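Local coordinates for protein multisubunit Na+/H+ antiporter, A subunit (Anoxybacillus flavithermus, PDB 6Z16) that probably exchanges sodium ions for protons across the cell membrane as the A subunit of a multisubunit Mrp-type antiporter, at residues F234-F246 and I291-V305. Numbering follows the deposited sequence.
With PTY (phosphatidylethanolamine), chain P; PTY (phosphatidylethanolamine), chain T.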
# COMPACT_ATOMS: atom_id res chain seq x y z
N PHE A 234 23.38 -89.07 34.23
CA PHE A 234 24.03 -89.73 35.35
C PHE A 234 25.49 -90.04 35.05
O PHE A 234 26.38 -89.74 35.85
CB PHE A 234 23.25 -91.00 35.71
CG PHE A 234 23.78 -91.73 36.90
CD1 PHE A 234 23.71 -91.18 38.16
CD2 PHE A 234 24.31 -93.00 36.75
CE1 PHE A 234 24.19 -91.86 39.25
CE2 PHE A 234 24.79 -93.69 37.84
CZ PHE A 234 24.73 -93.12 39.09
N ILE A 235 25.76 -90.61 33.88
CA ILE A 235 27.12 -90.90 33.42
C ILE A 235 27.94 -89.64 33.12
O ILE A 235 29.13 -89.63 33.48
CB ILE A 235 27.08 -91.86 32.22
CG1 ILE A 235 26.26 -93.10 32.57
CG2 ILE A 235 28.48 -92.30 31.81
CD1 ILE A 235 26.83 -93.91 33.70
N PRO A 236 27.42 -88.56 32.49
CA PRO A 236 28.27 -87.35 32.38
C PRO A 236 28.59 -86.70 33.71
O PRO A 236 29.71 -86.21 33.89
CB PRO A 236 27.45 -86.42 31.48
CG PRO A 236 26.58 -87.29 30.73
CD PRO A 236 26.22 -88.39 31.65
N ALA A 237 27.64 -86.69 34.65
CA ALA A 237 27.91 -86.21 36.00
C ALA A 237 28.98 -87.05 36.68
O ALA A 237 29.88 -86.50 37.32
CB ALA A 237 26.63 -86.23 36.83
N LEU A 238 28.90 -88.37 36.50
CA LEU A 238 29.89 -89.29 37.05
C LEU A 238 31.29 -88.98 36.52
O LEU A 238 32.23 -88.80 37.30
CB LEU A 238 29.48 -90.72 36.71
CG LEU A 238 30.08 -91.97 37.35
CD1 LEU A 238 29.01 -93.04 37.32
CD2 LEU A 238 31.32 -92.46 36.64
N VAL A 239 31.41 -88.85 35.20
CA VAL A 239 32.72 -88.65 34.58
C VAL A 239 33.29 -87.27 34.91
O VAL A 239 34.48 -87.14 35.20
CB VAL A 239 32.63 -88.90 33.06
CG1 VAL A 239 33.94 -88.58 32.37
CG2 VAL A 239 32.26 -90.34 32.80
N LEU A 240 32.44 -86.24 34.97
CA LEU A 240 32.96 -84.90 35.23
C LEU A 240 33.34 -84.70 36.69
O LEU A 240 34.41 -84.13 36.98
CB LEU A 240 31.95 -83.85 34.77
CG LEU A 240 31.77 -83.69 33.26
CD1 LEU A 240 30.63 -82.76 32.95
CD2 LEU A 240 33.05 -83.18 32.64
N ILE A 241 32.49 -85.15 37.63
CA ILE A 241 32.83 -85.12 39.06
C ILE A 241 34.09 -85.93 39.33
O ILE A 241 35.00 -85.49 40.04
CB ILE A 241 31.65 -85.64 39.90
CG1 ILE A 241 30.49 -84.65 39.92
CG2 ILE A 241 32.07 -85.96 41.32
CD1 ILE A 241 29.25 -85.23 40.55
N LEU A 242 34.19 -87.10 38.70
CA LEU A 242 35.32 -87.98 38.91
C LEU A 242 36.59 -87.40 38.32
O LEU A 242 37.68 -87.56 38.89
CB LEU A 242 34.98 -89.33 38.29
CG LEU A 242 35.80 -90.53 38.68
CD1 LEU A 242 35.70 -90.62 40.16
CD2 LEU A 242 35.20 -91.75 38.04
N PHE A 243 36.45 -86.66 37.22
CA PHE A 243 37.57 -85.98 36.59
C PHE A 243 38.13 -84.88 37.48
O PHE A 243 39.34 -84.77 37.66
CB PHE A 243 37.09 -85.41 35.26
CG PHE A 243 38.18 -85.01 34.33
CD1 PHE A 243 38.71 -85.94 33.44
CD2 PHE A 243 38.70 -83.73 34.35
CE1 PHE A 243 39.71 -85.58 32.58
CE2 PHE A 243 39.70 -83.38 33.51
CZ PHE A 243 40.21 -84.30 32.61
N GLY A 244 37.24 -84.08 38.07
CA GLY A 244 37.69 -83.02 38.95
C GLY A 244 38.30 -83.53 40.24
O GLY A 244 39.29 -82.99 40.74
N ALA A 245 37.72 -84.60 40.79
CA ALA A 245 38.24 -85.20 42.01
C ALA A 245 39.59 -85.87 41.77
O ALA A 245 40.44 -85.87 42.66
CB ALA A 245 37.24 -86.20 42.58
N PHE A 246 39.81 -86.44 40.58
CA PHE A 246 41.13 -86.96 40.27
C PHE A 246 42.12 -85.84 40.00
O PHE A 246 43.32 -86.03 40.16
CB PHE A 246 41.07 -87.88 39.05
CG PHE A 246 40.38 -89.18 39.30
CD1 PHE A 246 40.17 -89.64 40.59
CD2 PHE A 246 39.94 -89.95 38.24
CE1 PHE A 246 39.52 -90.84 40.81
CE2 PHE A 246 39.30 -91.14 38.45
CZ PHE A 246 39.10 -91.59 39.74
N ILE A 291 26.25 -92.62 46.16
CA ILE A 291 25.43 -92.28 45.00
C ILE A 291 25.90 -92.99 43.75
O ILE A 291 25.11 -93.60 43.03
CB ILE A 291 25.42 -90.74 44.80
CG1 ILE A 291 24.75 -90.05 45.98
CG2 ILE A 291 24.69 -90.37 43.54
CD1 ILE A 291 24.93 -88.56 45.98
N PHE A 292 27.21 -92.96 43.48
CA PHE A 292 27.74 -93.41 42.21
C PHE A 292 28.35 -94.81 42.22
O PHE A 292 28.68 -95.32 41.15
CB PHE A 292 28.82 -92.45 41.71
CG PHE A 292 28.31 -91.10 41.34
CD1 PHE A 292 27.55 -90.92 40.20
CD2 PHE A 292 28.66 -89.99 42.08
CE1 PHE A 292 27.10 -89.67 39.84
CE2 PHE A 292 28.22 -88.74 41.73
CZ PHE A 292 27.44 -88.58 40.61
N ALA A 293 28.53 -95.43 43.38
CA ALA A 293 29.16 -96.75 43.40
C ALA A 293 28.20 -97.88 43.11
O ALA A 293 28.60 -99.04 43.17
CB ALA A 293 29.86 -97.00 44.74
N VAL A 294 26.94 -97.57 42.80
CA VAL A 294 26.02 -98.59 42.30
C VAL A 294 26.32 -98.96 40.85
O VAL A 294 25.88 -100.01 40.38
CB VAL A 294 24.59 -98.08 42.52
CG1 VAL A 294 24.27 -96.95 41.57
CG2 VAL A 294 23.55 -99.20 42.45
N SER A 295 27.10 -98.14 40.15
CA SER A 295 27.57 -98.44 38.81
C SER A 295 29.01 -98.94 38.85
O SER A 295 29.75 -98.68 39.79
CB SER A 295 27.47 -97.22 37.90
OG SER A 295 28.41 -96.23 38.30
N SER A 296 29.40 -99.64 37.79
CA SER A 296 30.73 -100.24 37.74
C SER A 296 31.78 -99.28 37.22
O SER A 296 32.97 -99.47 37.51
CB SER A 296 30.70 -101.48 36.86
OG SER A 296 29.81 -102.45 37.39
N VAL A 297 31.37 -98.25 36.46
CA VAL A 297 32.31 -97.32 35.85
C VAL A 297 33.05 -96.53 36.92
O VAL A 297 34.27 -96.37 36.85
CB VAL A 297 31.56 -96.39 34.88
CG1 VAL A 297 32.53 -95.42 34.22
CG2 VAL A 297 30.80 -97.19 33.84
N TRP A 298 32.32 -96.09 37.95
CA TRP A 298 32.89 -95.38 39.09
C TRP A 298 33.94 -96.22 39.80
O TRP A 298 35.09 -95.81 39.93
CB TRP A 298 31.78 -95.00 40.07
CG TRP A 298 32.21 -94.25 41.31
CD1 TRP A 298 32.51 -94.79 42.53
CD2 TRP A 298 32.31 -92.83 41.47
NE1 TRP A 298 32.83 -93.80 43.42
CE2 TRP A 298 32.71 -92.58 42.80
CE3 TRP A 298 32.12 -91.74 40.62
CZ2 TRP A 298 32.91 -91.30 43.29
CZ3 TRP A 298 32.31 -90.47 41.12
CH2 TRP A 298 32.71 -90.26 42.43
N VAL A 299 33.56 -97.44 40.21
CA VAL A 299 34.42 -98.22 41.09
C VAL A 299 35.65 -98.72 40.35
O VAL A 299 36.77 -98.66 40.88
CB VAL A 299 33.60 -99.35 41.76
CG1 VAL A 299 32.44 -98.75 42.50
CG2 VAL A 299 33.06 -100.36 40.78
N TRP A 300 35.50 -99.08 39.07
CA TRP A 300 36.67 -99.57 38.38
C TRP A 300 37.56 -98.44 37.89
O TRP A 300 38.78 -98.61 37.89
CB TRP A 300 36.28 -100.51 37.24
CG TRP A 300 35.69 -101.80 37.74
CD1 TRP A 300 34.39 -102.20 37.66
CD2 TRP A 300 36.37 -102.83 38.48
NE1 TRP A 300 34.22 -103.42 38.24
CE2 TRP A 300 35.42 -103.83 38.76
CE3 TRP A 300 37.69 -103.02 38.90
CZ2 TRP A 300 35.75 -104.99 39.45
CZ3 TRP A 300 38.01 -104.17 39.59
CH2 TRP A 300 37.04 -105.14 39.86
N THR A 301 36.99 -97.28 37.54
CA THR A 301 37.81 -96.13 37.18
C THR A 301 38.66 -95.67 38.36
O THR A 301 39.88 -95.48 38.23
CB THR A 301 36.92 -94.99 36.69
OG1 THR A 301 36.13 -95.45 35.59
CG2 THR A 301 37.77 -93.83 36.24
N VAL A 302 38.03 -95.56 39.54
CA VAL A 302 38.71 -95.12 40.75
C VAL A 302 39.82 -96.09 41.14
O VAL A 302 40.97 -95.69 41.33
CB VAL A 302 37.69 -94.93 41.89
CG1 VAL A 302 38.37 -94.69 43.17
CG2 VAL A 302 36.84 -93.75 41.64
N ALA A 303 39.48 -97.39 41.20
CA ALA A 303 40.45 -98.41 41.62
C ALA A 303 41.63 -98.51 40.66
O ALA A 303 42.79 -98.54 41.10
CB ALA A 303 39.75 -99.76 41.74
N LEU A 304 41.36 -98.52 39.35
CA LEU A 304 42.44 -98.71 38.40
C LEU A 304 43.35 -97.49 38.32
O LEU A 304 44.57 -97.65 38.26
CB LEU A 304 41.88 -99.07 37.03
CG LEU A 304 41.24 -100.46 36.93
CD1 LEU A 304 40.65 -100.67 35.55
CD2 LEU A 304 42.20 -101.58 37.29
N VAL A 305 42.79 -96.27 38.38
CA VAL A 305 43.69 -95.12 38.30
C VAL A 305 44.46 -94.95 39.60
O VAL A 305 45.60 -94.46 39.59
CB VAL A 305 42.94 -93.84 37.89
CG1 VAL A 305 42.14 -93.26 39.01
CG2 VAL A 305 43.89 -92.80 37.35
C1 PTY P . 35.48 -105.14 33.51
C2 PTY P . 30.65 -109.28 37.65
C3 PTY P . 31.83 -108.32 37.87
O4 PTY P . 36.63 -104.38 33.96
C5 PTY P . 33.15 -105.60 34.26
C6 PTY P . 34.26 -104.59 34.19
O7 PTY P . 33.76 -103.43 33.44
C8 PTY P . 34.19 -102.22 33.83
O10 PTY P . 35.08 -102.05 34.62
C11 PTY P . 33.39 -101.12 33.19
C12 PTY P . 34.17 -100.14 32.33
C13 PTY P . 35.11 -99.22 33.11
C14 PTY P . 35.73 -98.13 32.25
C15 PTY P . 36.98 -97.49 32.84
C16 PTY P . 38.17 -98.43 32.89
C17 PTY P . 39.52 -97.71 32.85
C18 PTY P . 39.78 -96.82 34.05
C19 PTY P . 41.09 -96.05 33.97
C20 PTY P . 41.09 -94.94 32.93
C30 PTY P . 37.51 -104.00 33.04
C31 PTY P . 38.59 -103.15 33.64
O30 PTY P . 37.43 -104.29 31.88
C32 PTY P . 39.90 -103.18 32.87
C33 PTY P . 40.56 -104.55 32.86
C34 PTY P . 41.89 -104.60 32.12
C35 PTY P . 43.02 -103.87 32.83
C36 PTY P . 43.45 -104.52 34.14
C37 PTY P . 44.62 -103.83 34.81
P1 PTY P . 33.61 -107.03 36.37
O11 PTY P . 32.43 -108.08 36.57
O12 PTY P . 34.76 -107.68 36.69
O13 PTY P . 33.37 -105.85 37.09
O14 PTY P . 33.64 -106.79 34.91
N1 PTY P . 30.43 -110.07 38.86
C1 PTY T . 27.37 -87.81 25.02
C2 PTY T . 27.90 -93.62 27.28
C3 PTY T . 26.50 -93.64 27.94
O4 PTY T . 28.75 -87.55 24.70
C5 PTY T . 26.04 -88.89 26.88
C6 PTY T . 27.28 -88.94 26.02
O7 PTY T . 28.52 -89.15 26.80
C8 PTY T . 28.97 -88.25 27.72
O10 PTY T . 28.51 -87.15 27.90
C11 PTY T . 30.12 -88.82 28.49
C12 PTY T . 30.82 -87.80 29.38
C13 PTY T . 31.75 -86.87 28.63
C14 PTY T . 32.62 -86.05 29.55
C15 PTY T . 33.82 -85.38 28.90
C16 PTY T . 34.92 -85.05 29.89
C17 PTY T . 36.14 -84.37 29.30
C18 PTY T . 35.90 -82.93 28.88
C19 PTY T . 37.18 -82.13 28.68
C20 PTY T . 38.12 -82.71 27.64
C30 PTY T . 29.18 -86.31 24.91
C31 PTY T . 30.62 -86.14 24.53
O30 PTY T . 28.49 -85.44 25.35
C32 PTY T . 31.14 -84.76 24.93
C33 PTY T . 32.61 -84.56 24.62
C34 PTY T . 33.12 -83.20 25.05
C35 PTY T . 34.57 -82.93 24.69
C36 PTY T . 35.02 -81.51 25.04
C37 PTY T . 36.43 -81.19 24.60
P1 PTY T . 25.54 -91.13 28.04
O11 PTY T . 25.73 -92.56 27.35
O12 PTY T . 26.70 -90.86 28.68
O13 PTY T . 24.39 -91.12 28.84
O14 PTY T . 25.43 -90.20 26.91
N1 PTY T . 28.78 -94.57 27.98
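Leu238 and Phe292 have the closest CA atoms across the contact, 6.9 Å apart, and the axes of helices 234-246 and 296-305 pass 10.5 Å apart, near parallel at 20°. The segments belong to predicted transmembrane helices of the antiporter-like domain shared with complex I. A type I turn from Phe292 to Ser295 joins helix 280-292 to helix 296-316. No hydrogen bond crosses; apolar side chains carry the contact. The Phe234 and Phe292 rings are tilted 29° to each other and offset so far that they hardly overlap, centroids 5.4 Å apart. Leu238 passes alongside Phe292 and reaches the edge of Trp298 with CG. Trp298 holds its CG anti to the backbone N (chi1 -180°), which brings the indole across to Leu242. Leu242 CD1 sits over the six-membered ring of Trp298, 3.8 Å from the centroid, while Phe292 CB covers the opposite face. Ile285 of helix 280-292 also touches Trp298. One phosphatidylethanolamine (chain T) lies against Ile235, Pro236 and Leu240; another (chain P) against Trp300, Thr301 and Leu304. Trp300 NE1 is 2.8 Å from the phosphate oxygen O13 of the chain P lipid, whose C6 lies over the indole. A leucine in place of Trp300 would probably leave that oxygen without its indole N-H neighbour and the lipid glycerol less firmly seated. Further along, Val305 CG1 covers one face of Phe246, 3.8 Å from the ring centroid, and Thr301 CG2 meets the ring edge at CE2.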